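Local coordinates for protein putative dehydrogenase (Pseudomonas fluorescens, PDB 6UUG) that oxidises methanesulfinate as MsuC, the monooxygenase component of a two-component flavin-dependent system in bacterial sulfur assimilation, at residues Q38-F43 against R93-V98; V48-R53 against Q213-S218; H205-N210 against S218-F223; N209-R214 against L383-L388. All coordinates share one frame; numbering follows the deposited sequence. Where two conformers were deposited one is given.

Contact 1 (Q38-F43 against R93-V98); sequences QLAAEF and REFAKV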
# COMPACT_ATOMS: atom_id res chain seq x y z
N GLN A 38 -5.19 -1.93 -36.70
CA GLN A 38 -6.31 -2.43 -37.49
C GLN A 38 -6.62 -3.88 -37.14
O GLN A 38 -7.78 -4.26 -36.95
CB GLN A 38 -5.98 -2.26 -38.97
CG GLN A 38 -6.97 -2.80 -39.96
CD GLN A 38 -6.56 -2.42 -41.37
OE1 GLN A 38 -6.84 -1.31 -41.82
NE2 GLN A 38 -5.85 -3.31 -42.04
N LEU A 39 -5.58 -4.72 -37.07
CA LEU A 39 -5.75 -6.11 -36.67
C LEU A 39 -6.31 -6.20 -35.26
O LEU A 39 -7.20 -7.02 -34.98
CB LEU A 39 -4.42 -6.86 -36.73
CG LEU A 39 -3.83 -7.35 -38.04
CD1 LEU A 39 -2.47 -7.95 -37.77
CD2 LEU A 39 -4.76 -8.38 -38.65
N ALA A 40 -5.76 -5.40 -34.34
CA ALA A 40 -6.23 -5.40 -32.96
C ALA A 40 -7.73 -5.11 -32.89
O ALA A 40 -8.44 -5.73 -32.09
CB ALA A 40 -5.44 -4.36 -32.15
N ALA A 41 -8.21 -4.18 -33.71
CA ALA A 41 -9.65 -3.90 -33.74
C ALA A 41 -10.44 -5.14 -34.14
O ALA A 41 -11.49 -5.44 -33.55
CB ALA A 41 -9.93 -2.74 -34.70
N GLU A 42 -9.96 -5.88 -35.14
CA GLU A 42 -10.63 -7.12 -35.54
C GLU A 42 -10.53 -8.17 -34.44
O GLU A 42 -11.52 -8.86 -34.15
CB GLU A 42 -10.04 -7.65 -36.85
CG GLU A 42 -10.23 -6.72 -38.04
N PHE A 43 -9.35 -8.30 -33.82
CA PHE A 43 -9.21 -9.25 -32.72
C PHE A 43 -10.17 -8.93 -31.59
O PHE A 43 -10.74 -9.84 -30.97
CB PHE A 43 -7.77 -9.26 -32.20
CG PHE A 43 -6.75 -9.77 -33.19
CD1 PHE A 43 -7.13 -10.53 -34.29
CD2 PHE A 43 -5.40 -9.51 -32.99
CE1 PHE A 43 -6.19 -11.00 -35.18
CE2 PHE A 43 -4.45 -9.98 -33.89
CZ PHE A 43 -4.85 -10.73 -34.98
N ARG A 93 2.88 -4.66 -27.42
CA ARG A 93 2.07 -3.90 -26.47
C ARG A 93 0.69 -3.60 -27.04
O ARG A 93 -0.32 -3.72 -26.33
CB ARG A 93 2.81 -2.59 -26.14
CG ARG A 93 2.02 -1.51 -25.41
CD ARG A 93 2.91 -0.26 -25.28
NE ARG A 93 2.29 0.89 -24.62
CZ ARG A 93 2.90 2.06 -24.47
NH1 ARG A 93 4.15 2.21 -24.91
NH2 ARG A 93 2.29 3.08 -23.87
N GLU A 94 0.62 -3.23 -28.32
CA GLU A 94 -0.66 -2.90 -28.94
C GLU A 94 -1.58 -4.12 -28.99
O GLU A 94 -2.79 -4.00 -28.73
CB GLU A 94 -0.44 -2.35 -30.34
CG GLU A 94 -1.71 -1.81 -30.98
CD GLU A 94 -2.17 -0.50 -30.36
OE1 GLU A 94 -1.32 0.24 -29.80
OE2 GLU A 94 -3.38 -0.20 -30.45
N PHE A 95 -1.04 -5.29 -29.33
CA PHE A 95 -1.86 -6.50 -29.32
C PHE A 95 -2.33 -6.82 -27.91
O PHE A 95 -3.49 -7.21 -27.70
CB PHE A 95 -1.10 -7.69 -29.89
CG PHE A 95 -0.92 -7.65 -31.38
CD1 PHE A 95 -1.89 -7.10 -32.20
CD2 PHE A 95 0.22 -8.17 -31.96
CE1 PHE A 95 -1.72 -7.06 -33.59
CE2 PHE A 95 0.40 -8.15 -33.35
CZ PHE A 95 -0.58 -7.59 -34.15
N ALA A 96 -1.46 -6.64 -26.92
CA ALA A 96 -1.79 -7.00 -25.54
C ALA A 96 -2.93 -6.17 -24.97
O ALA A 96 -3.58 -6.63 -24.01
CB ALA A 96 -0.55 -6.86 -24.66
N LYS A 97 -3.21 -4.99 -25.52
CA LYS A 97 -4.36 -4.22 -25.06
C LYS A 97 -5.67 -4.98 -25.28
O LYS A 97 -6.61 -4.82 -24.49
CB LYS A 97 -4.42 -2.88 -25.78
CG LYS A 97 -3.27 -1.96 -25.49
CD LYS A 97 -3.35 -0.71 -26.37
CE LYS A 97 -2.17 0.18 -26.14
NZ LYS A 97 -2.35 1.51 -26.82
N VAL A 98 -5.73 -5.83 -26.31
CA VAL A 98 -6.98 -6.50 -26.68
C VAL A 98 -6.88 -8.01 -26.50
O VAL A 98 -7.88 -8.68 -26.24
CB VAL A 98 -7.39 -6.16 -28.13
CG1 VAL A 98 -7.62 -4.67 -28.29
CG2 VAL A 98 -6.34 -6.64 -29.11
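Leu39, Ala40 and Phe43 of helix 32-53 meet Phe95 and Val98, on and near helix 85-96, in an apolar helix packing contact inside the helical N-terminal domain of the acyl-CoA dehydrogenase fold. The evidence is in the partners: no hydrogen bond or salt bridge crosses between the segments, which bury 255 Å², and the side chains that touch across them do so through apolar groups. The backbones come nearest where Ala40 CA lies 5.8 Å from Phe95 CA, a spacing that the small side chain of Ala40 suits. Phe95 carries its CG anti to the carbonyl carbon (chi1 -74°), which swings the ring out to helix 32-53. There its CZ touches Leu39 CD1 at 4.1 Å and its CE1 touches Phe43 CE2 at 4.0 Å. The two phenylalanine planes are inclined by 48°, with centroids 5.8 Å apart, so the rings meet obliquely. The ring edge of Phe95 also faces the backbone N of Ala40. Beyond these partners, Phe95 packs on Leu64 of helix 58-67 and on Ala103 of helix 100-119, and makes an edge-to-face pair with Phe106, which places it among four helices. The Ala40 methyl is shared: besides the Phe95 ring it meets Val98, whose CG2 lies 3.9 Å from Ala40 CB. The same CG2 reaches along the helix to Phe43 CB at 4.3 Å.

Contact 2 (V48-R53 against Q213-S218); sequences VERDER and QRQTDS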
# COMPACT_ATOMS: atom_id res chain seq x y z
N VAL A 48 -13.35 -11.72 -26.24
CA VAL A 48 -14.02 -12.22 -25.05
C VAL A 48 -14.46 -13.67 -25.24
O VAL A 48 -14.26 -14.52 -24.36
CB VAL A 48 -15.21 -11.31 -24.69
CG1 VAL A 48 -16.04 -11.91 -23.57
CG2 VAL A 48 -14.70 -9.93 -24.29
N GLU A 49 -15.05 -13.98 -26.40
CA GLU A 49 -15.48 -15.35 -26.68
C GLU A 49 -14.29 -16.31 -26.74
O GLU A 49 -14.40 -17.47 -26.32
CB GLU A 49 -16.27 -15.40 -27.99
N ARG A 50 -13.15 -15.85 -27.26
CA ARG A 50 -12.00 -16.74 -27.39
C ARG A 50 -11.28 -16.93 -26.06
O ARG A 50 -10.61 -17.96 -25.87
CB ARG A 50 -11.04 -16.20 -28.45
CG ARG A 50 -11.61 -16.24 -29.87
CD ARG A 50 -10.60 -15.83 -30.93
NE ARG A 50 -10.40 -14.38 -30.97
CZ ARG A 50 -9.33 -13.76 -30.46
NH1 ARG A 50 -8.36 -14.46 -29.90
NH2 ARG A 50 -9.23 -12.44 -30.54
N ASP A 51 -11.37 -15.96 -25.14
CA ASP A 51 -10.84 -16.18 -23.79
C ASP A 51 -11.56 -17.33 -23.11
O ASP A 51 -10.94 -18.13 -22.40
CB ASP A 51 -10.97 -14.89 -22.97
CG ASP A 51 -10.61 -15.09 -21.51
OD1 ASP A 51 -9.40 -15.17 -21.20
OD2 ASP A 51 -11.54 -15.16 -20.68
N GLU A 52 -12.87 -17.46 -23.35
CA GLU A 52 -13.63 -18.59 -22.82
C GLU A 52 -13.26 -19.88 -23.53
O GLU A 52 -13.02 -20.91 -22.89
CB GLU A 52 -15.13 -18.31 -22.95
CG GLU A 52 -16.01 -19.52 -22.69
CD GLU A 52 -17.46 -19.29 -23.10
OE1 GLU A 52 -17.76 -18.18 -23.58
OE2 GLU A 52 -18.28 -20.21 -22.94
N ARG A 53 -13.19 -19.84 -24.87
CA ARG A 53 -12.99 -21.06 -25.65
C ARG A 53 -11.61 -21.66 -25.42
O ARG A 53 -11.46 -22.88 -25.32
CB ARG A 53 -13.21 -20.78 -27.13
CG ARG A 53 -12.64 -21.84 -28.07
CD ARG A 53 -13.38 -21.90 -29.39
NE ARG A 53 -12.97 -20.86 -30.33
CZ ARG A 53 -13.59 -19.70 -30.51
NH1 ARG A 53 -14.68 -19.42 -29.80
NH2 ARG A 53 -13.14 -18.82 -31.40
N GLN A 213 -3.83 -16.39 -20.22
CA GLN A 213 -3.05 -16.69 -21.43
C GLN A 213 -3.58 -17.93 -22.14
O GLN A 213 -2.82 -18.80 -22.57
CB GLN A 213 -1.57 -16.87 -21.08
CG GLN A 213 -0.90 -15.62 -20.55
CD GLN A 213 -1.03 -14.44 -21.49
OE1 GLN A 213 -2.01 -13.70 -21.44
NE2 GLN A 213 -0.04 -14.25 -22.36
N ARG A 214 -4.90 -18.01 -22.28
CA ARG A 214 -5.56 -19.27 -22.62
C ARG A 214 -5.45 -19.64 -24.10
O ARG A 214 -5.97 -20.69 -24.48
CB ARG A 214 -7.03 -19.21 -22.21
CG ARG A 214 -7.20 -19.16 -20.69
CD ARG A 214 -8.66 -19.15 -20.23
NE ARG A 214 -9.50 -20.08 -20.97
CZ ARG A 214 -9.52 -21.41 -20.78
NH1 ARG A 214 -8.73 -21.98 -19.89
NH2 ARG A 214 -10.34 -22.16 -21.51
N GLN A 215 -4.78 -18.83 -24.92
CA GLN A 215 -4.63 -19.17 -26.34
C GLN A 215 -3.16 -19.09 -26.78
O GLN A 215 -2.88 -18.85 -27.95
CB GLN A 215 -5.50 -18.27 -27.21
CG GLN A 215 -7.01 -18.55 -27.05
CD GLN A 215 -7.85 -17.97 -28.18
OE1 GLN A 215 -7.78 -16.78 -28.49
NE2 GLN A 215 -8.65 -18.83 -28.82
N THR A 216 -2.23 -19.31 -25.85
CA THR A 216 -0.80 -19.36 -26.17
C THR A 216 -0.28 -20.77 -26.42
O THR A 216 0.91 -20.93 -26.72
CB THR A 216 0.02 -18.72 -25.04
OG1 THR A 216 -0.23 -19.41 -23.80
CG2 THR A 216 -0.35 -17.25 -24.88
N ASP A 217 -1.13 -21.80 -26.31
CA ASP A 217 -0.73 -23.19 -26.59
C ASP A 217 0.48 -23.62 -25.77
O ASP A 217 1.33 -24.38 -26.25
CB ASP A 217 -0.44 -23.39 -28.09
CG ASP A 217 -1.64 -23.08 -28.97
OD1 ASP A 217 -2.76 -23.55 -28.64
OD2 ASP A 217 -1.46 -22.38 -29.99
N SER A 218 0.58 -23.16 -24.52
CA SER A 218 1.79 -23.40 -23.73
C SER A 218 1.79 -24.79 -23.10
O SER A 218 2.30 -24.96 -21.98
CB SER A 218 1.96 -22.33 -22.65
OG SER A 218 2.22 -21.04 -23.20
O HOH W 1 -6.77 -15.91 -21.30
O HOH W 2 -10.20 -19.23 -31.12
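Arg214 and Gln215 bind the last turn of helix 32-53 mainly through hydrogen bonds. Direct bonds to the backbone come from Arg214, whose chain bends at chi3 (43°) and turns the guanidinium edge to the helix. NE donates to Asp51 O at 2.8 Å, with the oxygen only 5° out of the guanidinium plane. NH2 makes a longer bond of 3.3 Å to Glu52 O, coming from above that carbonyl plane. One side-chain pair adds to this: Arg50 NH1 donates to Gln215 OE1 at 2.8 Å, the two flat groups lying 22° from coplanar, and the same amide rests on Arg50 CB. Arg50 is held further by Thr46, Asp99 and Phe43 O, so its guanidinium presents a fixed edge to the amide. Water links complete the set. One water donates to Asp51 OD1 at 2.7 Å and accepts from Arg214 N; a second accepts from Gln215 NE2 at 2.8 Å and, weakly, from Arg53 NH2. The other oxygen of Asp51, OD2, pairs with Arg375 and Arg381, which ties this helix turn to the region of helix 378-386. Overall, an arginine in a type I beta turn, Gln213 to Thr216, takes up carbonyl oxygens exposed by the closing turn of a helix, joining the N-terminal helical domain to a loop of the beta domain.

Contact 3 (H205-N210 against S218-F223); sequences HNDWNN and SGSATF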
# COMPACT_ATOMS: atom_id res chain seq x y z
N HIS A 205 1.18 -31.85 -27.63
CA HIS A 205 -0.03 -32.35 -26.98
C HIS A 205 -1.17 -31.33 -26.98
O HIS A 205 -2.34 -31.72 -27.05
CB HIS A 205 0.28 -32.78 -25.55
CG HIS A 205 1.27 -33.90 -25.48
ND1 HIS A 205 1.16 -35.03 -26.25
CD2 HIS A 205 2.39 -34.05 -24.73
CE1 HIS A 205 2.16 -35.84 -25.98
NE2 HIS A 205 2.93 -35.27 -25.06
N ASN A 206 -0.84 -30.04 -26.91
CA ASN A 206 -1.84 -28.97 -26.86
C ASN A 206 -2.84 -29.22 -25.73
O ASN A 206 -4.06 -29.15 -25.90
CB ASN A 206 -2.56 -28.82 -28.21
CG ASN A 206 -2.89 -27.38 -28.54
OD1 ASN A 206 -2.89 -26.50 -27.66
ND2 ASN A 206 -3.18 -27.11 -29.81
N ASP A 207 -2.29 -29.53 -24.56
CA ASP A 207 -3.06 -29.69 -23.33
C ASP A 207 -3.05 -28.43 -22.47
O ASP A 207 -3.46 -28.48 -21.31
CB ASP A 207 -2.51 -30.86 -22.52
CG ASP A 207 -1.01 -30.77 -22.32
OD1 ASP A 207 -0.32 -30.30 -23.26
OD2 ASP A 207 -0.51 -31.16 -21.24
N TRP A 208 -2.59 -27.31 -23.02
CA TRP A 208 -2.51 -26.06 -22.28
C TRP A 208 -3.87 -25.67 -21.72
O TRP A 208 -4.83 -25.46 -22.47
CB TRP A 208 -1.96 -24.96 -23.18
CG TRP A 208 -1.88 -23.62 -22.52
CD1 TRP A 208 -2.53 -22.47 -22.90
CD2 TRP A 208 -1.09 -23.28 -21.37
NE1 TRP A 208 -2.19 -21.44 -22.05
CE2 TRP A 208 -1.32 -21.91 -21.10
CE3 TRP A 208 -0.23 -23.99 -20.53
CZ2 TRP A 208 -0.70 -21.24 -20.04
CZ3 TRP A 208 0.38 -23.33 -19.47
CH2 TRP A 208 0.14 -21.97 -19.24
N ASN A 209 -3.95 -25.57 -20.39
CA ASN A 209 -5.22 -25.30 -19.71
C ASN A 209 -4.88 -24.46 -18.47
O ASN A 209 -4.51 -25.00 -17.43
CB ASN A 209 -5.93 -26.60 -19.34
CG ASN A 209 -7.41 -26.40 -19.09
OD1 ASN A 209 -8.03 -25.47 -19.61
ND2 ASN A 209 -7.99 -27.29 -18.29
N ASN A 210 -5.03 -23.14 -18.60
CA ASN A 210 -4.58 -22.21 -17.58
C ASN A 210 -5.66 -21.15 -17.37
O ASN A 210 -6.54 -20.97 -18.22
CB ASN A 210 -3.25 -21.58 -18.00
CG ASN A 210 -2.52 -20.93 -16.85
OD1 ASN A 210 -2.91 -19.86 -16.39
ND2 ASN A 210 -1.44 -21.57 -16.39
N SER A 218 0.58 -23.16 -24.52
CA SER A 218 1.79 -23.40 -23.73
C SER A 218 1.79 -24.79 -23.10
O SER A 218 2.30 -24.96 -21.98
CB SER A 218 1.96 -22.33 -22.65
OG SER A 218 2.22 -21.04 -23.20
N GLY A 219 1.24 -25.78 -23.80
CA GLY A 219 1.13 -27.13 -23.27
C GLY A 219 2.40 -27.96 -23.35
O GLY A 219 3.50 -27.44 -23.19
N SER A 220 2.25 -29.26 -23.62
CA SER A 220 3.35 -30.22 -23.56
C SER A 220 3.75 -30.70 -24.94
O SER A 220 3.00 -30.57 -25.92
CB SER A 220 2.97 -31.43 -22.70
OG SER A 220 3.07 -31.15 -21.32
N ALA A 221 4.95 -31.27 -25.01
CA ALA A 221 5.44 -31.94 -26.21
C ALA A 221 6.24 -33.17 -25.81
O ALA A 221 6.87 -33.20 -24.75
CB ALA A 221 6.32 -31.01 -27.07
N THR A 222 6.19 -34.19 -26.67
CA THR A 222 6.99 -35.40 -26.53
C THR A 222 7.93 -35.51 -27.72
O THR A 222 7.48 -35.41 -28.87
CB THR A 222 6.11 -36.64 -26.43
OG1 THR A 222 5.39 -36.63 -25.19
CG2 THR A 222 6.95 -37.91 -26.50
N PHE A 223 9.22 -35.68 -27.44
CA PHE A 223 10.26 -35.87 -28.45
C PHE A 223 10.67 -37.34 -28.46
O PHE A 223 11.16 -37.86 -27.45
CB PHE A 223 11.49 -35.00 -28.15
CG PHE A 223 11.30 -33.55 -28.49
CD1 PHE A 223 10.55 -32.72 -27.68
CD2 PHE A 223 11.90 -33.01 -29.61
CE1 PHE A 223 10.38 -31.38 -28.00
CE2 PHE A 223 11.74 -31.68 -29.94
CZ PHE A 223 10.98 -30.86 -29.14
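His205 and Ser220 continue, past strands 202-204 and 221-228, the antiparallel pairing of a hairpin-like unit whose long connecting loop begins here; the touching parts run 157° apart. His205 N donates to Ser220 O at 2.8 Å, and the imidazole leans along the same strand, its NE2 sharing a hydrogen bond of 2.8 Å with Thr222 OG1, which also meets Lys164. Asp207 then folds back: its OD1 accepts from Ser220 N at 2.8 Å through the syn lone pair. Just before Ser220, Gly219 passes close to Asp207 and Trp208, where a CB would clash with Asp207 OD1 and Trp208 N. Trp208 keeps CG anti to its amide nitrogen (chi1 178°), laying the indole over Ser218. Ser218 CB stands 3.4 Å from the centroid of the six-membered ring and 11° off its normal, a CH-pi contact, while Asn210 CB lies over the opposite face, toward its rim. The indole NE1 bonds to Gln213 O. Replacing Trp208 with a leucine would probably uncover Ser218 CB and leave Gln213 O with one donor fewer. Strand 221-228 lies between strand 202-204 and strand 164-165, Ala221 bonding to Lys165 through the backbone, and Asn210 ND2 bonds to Thr370 of the second subunit.

Contact 4 (N209-R214 against L383-L388); sequences NNIGQR and LRTQTL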
# COMPACT_ATOMS: atom_id res chain seq x y z
N ASN A 209 -3.95 -25.57 -20.39
CA ASN A 209 -5.22 -25.30 -19.71
C ASN A 209 -4.88 -24.46 -18.47
O ASN A 209 -4.51 -25.00 -17.43
CB ASN A 209 -5.93 -26.60 -19.34
CG ASN A 209 -7.41 -26.40 -19.09
OD1 ASN A 209 -8.03 -25.47 -19.61
ND2 ASN A 209 -7.99 -27.29 -18.29
N ASN A 210 -5.03 -23.14 -18.60
CA ASN A 210 -4.58 -22.21 -17.58
C ASN A 210 -5.66 -21.15 -17.37
O ASN A 210 -6.54 -20.97 -18.22
CB ASN A 210 -3.25 -21.58 -18.00
CG ASN A 210 -2.52 -20.93 -16.85
OD1 ASN A 210 -2.91 -19.86 -16.39
ND2 ASN A 210 -1.44 -21.57 -16.39
N ILE A 211 -5.62 -20.46 -16.22
CA ILE A 211 -6.66 -19.46 -15.95
C ILE A 211 -6.45 -18.21 -16.79
O ILE A 211 -7.40 -17.47 -17.05
CB ILE A 211 -6.73 -19.11 -14.45
CG1 ILE A 211 -5.42 -18.48 -13.97
CG2 ILE A 211 -7.15 -20.33 -13.63
CD1 ILE A 211 -5.58 -17.44 -12.88
N GLY A 212 -5.21 -17.95 -17.23
CA GLY A 212 -4.92 -16.85 -18.12
C GLY A 212 -4.06 -17.31 -19.28
O GLY A 212 -3.60 -18.46 -19.32
N GLN A 213 -3.83 -16.39 -20.22
CA GLN A 213 -3.05 -16.69 -21.43
C GLN A 213 -3.58 -17.93 -22.14
O GLN A 213 -2.82 -18.80 -22.57
CB GLN A 213 -1.57 -16.87 -21.08
CG GLN A 213 -0.90 -15.62 -20.55
CD GLN A 213 -1.03 -14.44 -21.49
OE1 GLN A 213 -2.01 -13.70 -21.44
NE2 GLN A 213 -0.04 -14.25 -22.36
N ARG A 214 -4.90 -18.01 -22.28
CA ARG A 214 -5.56 -19.27 -22.62
C ARG A 214 -5.45 -19.64 -24.10
O ARG A 214 -5.97 -20.69 -24.48
CB ARG A 214 -7.03 -19.21 -22.21
CG ARG A 214 -7.20 -19.16 -20.69
CD ARG A 214 -8.66 -19.15 -20.23
NE ARG A 214 -9.50 -20.08 -20.97
CZ ARG A 214 -9.52 -21.41 -20.78
NH1 ARG A 214 -8.73 -21.98 -19.89
NH2 ARG A 214 -10.34 -22.16 -21.51
N LEU A 383 -2.71 -11.10 -16.51
CA LEU A 383 -1.53 -10.51 -15.89
C LEU A 383 -1.13 -11.28 -14.64
O LEU A 383 0.05 -11.47 -14.37
CB LEU A 383 -1.80 -9.04 -15.56
CG LEU A 383 -0.62 -8.17 -15.15
CD1 LEU A 383 0.48 -8.24 -16.20
CD2 LEU A 383 -1.11 -6.73 -14.99
N ARG A 384 -2.11 -11.76 -13.86
CA ARG A 384 -1.76 -12.55 -12.68
C ARG A 384 -0.96 -13.79 -13.06
O ARG A 384 -0.02 -14.16 -12.35
CB ARG A 384 -3.03 -12.98 -11.93
CG ARG A 384 -2.80 -13.94 -10.73
CD ARG A 384 -2.17 -13.23 -9.53
NE ARG A 384 -0.75 -12.93 -9.78
CZ ARG A 384 0.06 -12.30 -8.94
NH1 ARG A 384 1.32 -12.03 -9.32
NH2 ARG A 384 -0.36 -11.92 -7.74
N THR A 385 -1.35 -14.46 -14.15
CA THR A 385 -0.67 -15.67 -14.58
C THR A 385 0.76 -15.37 -15.03
O THR A 385 1.72 -16.06 -14.66
CB THR A 385 -1.45 -16.34 -15.72
OG1 THR A 385 -2.79 -16.62 -15.30
CG2 THR A 385 -0.78 -17.63 -16.15
N GLN A 386 0.91 -14.33 -15.85
CA GLN A 386 2.20 -14.11 -16.49
C GLN A 386 3.22 -13.43 -15.59
O GLN A 386 4.42 -13.46 -15.90
CB GLN A 386 2.01 -13.29 -17.76
CG GLN A 386 1.61 -14.11 -18.96
CD GLN A 386 2.49 -15.37 -19.15
OE1 GLN A 386 1.98 -16.47 -19.37
NE2 GLN A 386 3.80 -15.20 -19.07
N THR A 387 2.79 -12.80 -14.50
CA THR A 387 3.75 -12.18 -13.59
C THR A 387 4.40 -13.17 -12.63
O THR A 387 5.29 -12.76 -11.88
CB THR A 387 3.08 -11.06 -12.78
OG1 THR A 387 1.91 -11.58 -12.16
CG2 THR A 387 2.70 -9.87 -13.65
N LEU A 388 4.00 -14.45 -12.65
CA LEU A 388 4.51 -15.43 -11.69
C LEU A 388 5.70 -16.24 -12.20
O LEU A 388 6.37 -16.89 -11.39
CB LEU A 388 3.42 -16.43 -11.31
CG LEU A 388 2.21 -15.82 -10.61
CD1 LEU A 388 1.13 -16.89 -10.43
CD2 LEU A 388 2.64 -15.22 -9.28
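Asn210 and Thr385 approach from opposite directions, so that the amide oxygen of the loop meets the methyl side of the helix threonine: Asn210 OD1 lies 3.1 Å from Thr385 CG2. The position of that oxygen is set by an Asx turn. Asn210 holds CG anti to the backbone N (chi1 -163°), and OD1 accepts from Gly212 N at 3.1 Å, almost straight at 176°, in the carbonyl plane and on a lone pair. Thr385 OG1 is turned to Arg381 O of its own helix, its stronger partner; the Ile211 side chain crosses that of Thr385 obliquely, Ile211 CG1 lying 3.5 Å from Thr385 OG1. Gly212 fits close by because it lacks a side chain, since a CB would clash with Thr385 OG1. One residue further on in each segment, Gln213 and Gln386 cross at about a right angle with their amide planes 58° apart. Gln213 CG lies 3.2 Å from Gln386 OE1 and 3.3 Å from Gln386 CG, a methylene against both amide oxygen and chain, while the amide of Gln213 bonds instead to Ser100 and His104. Behind the contact, Arg214 NH1 donates to Asn210 O at 2.9 Å, fastening the loop to itself. Asn210 ND2 bonds to Thr370 of the second subunit, so an alanine here would probably leave both Gly212 N and that threonine without their partner and release the turn. The chemistry implies a buried join made by fit: no hydrogen bond clearly spans the segments, the Asn210 and Gln213 amides and Thr385 OG1 have their main partners away from the opposing segment, and oxygens of one segment rest against carbons of the other.

In the fold
Contact 1 and contact 2 both use helix 32-53 and touch where Phe43 O meets Arg50 NH2; their centres are 15 Å apart. Contacts 2, 3 and 4 share the loop between strands 202-204 and 221-228: contact 3 joins its two ends, contact 2 carries its middle to helix 32-53, and contact 4 carries it to helix 378-386, with centres of contacts 2 and 4 only 10 Å apart. Along the chain, contact 1 closes before contacts 3 and 4 begin, whereas contacts 2 and 3 cross. The loop therefore connects the N-terminal helical, beta and C-terminal helical parts of the fold, and in contacts 3 and 4 it also reaches the second subunit.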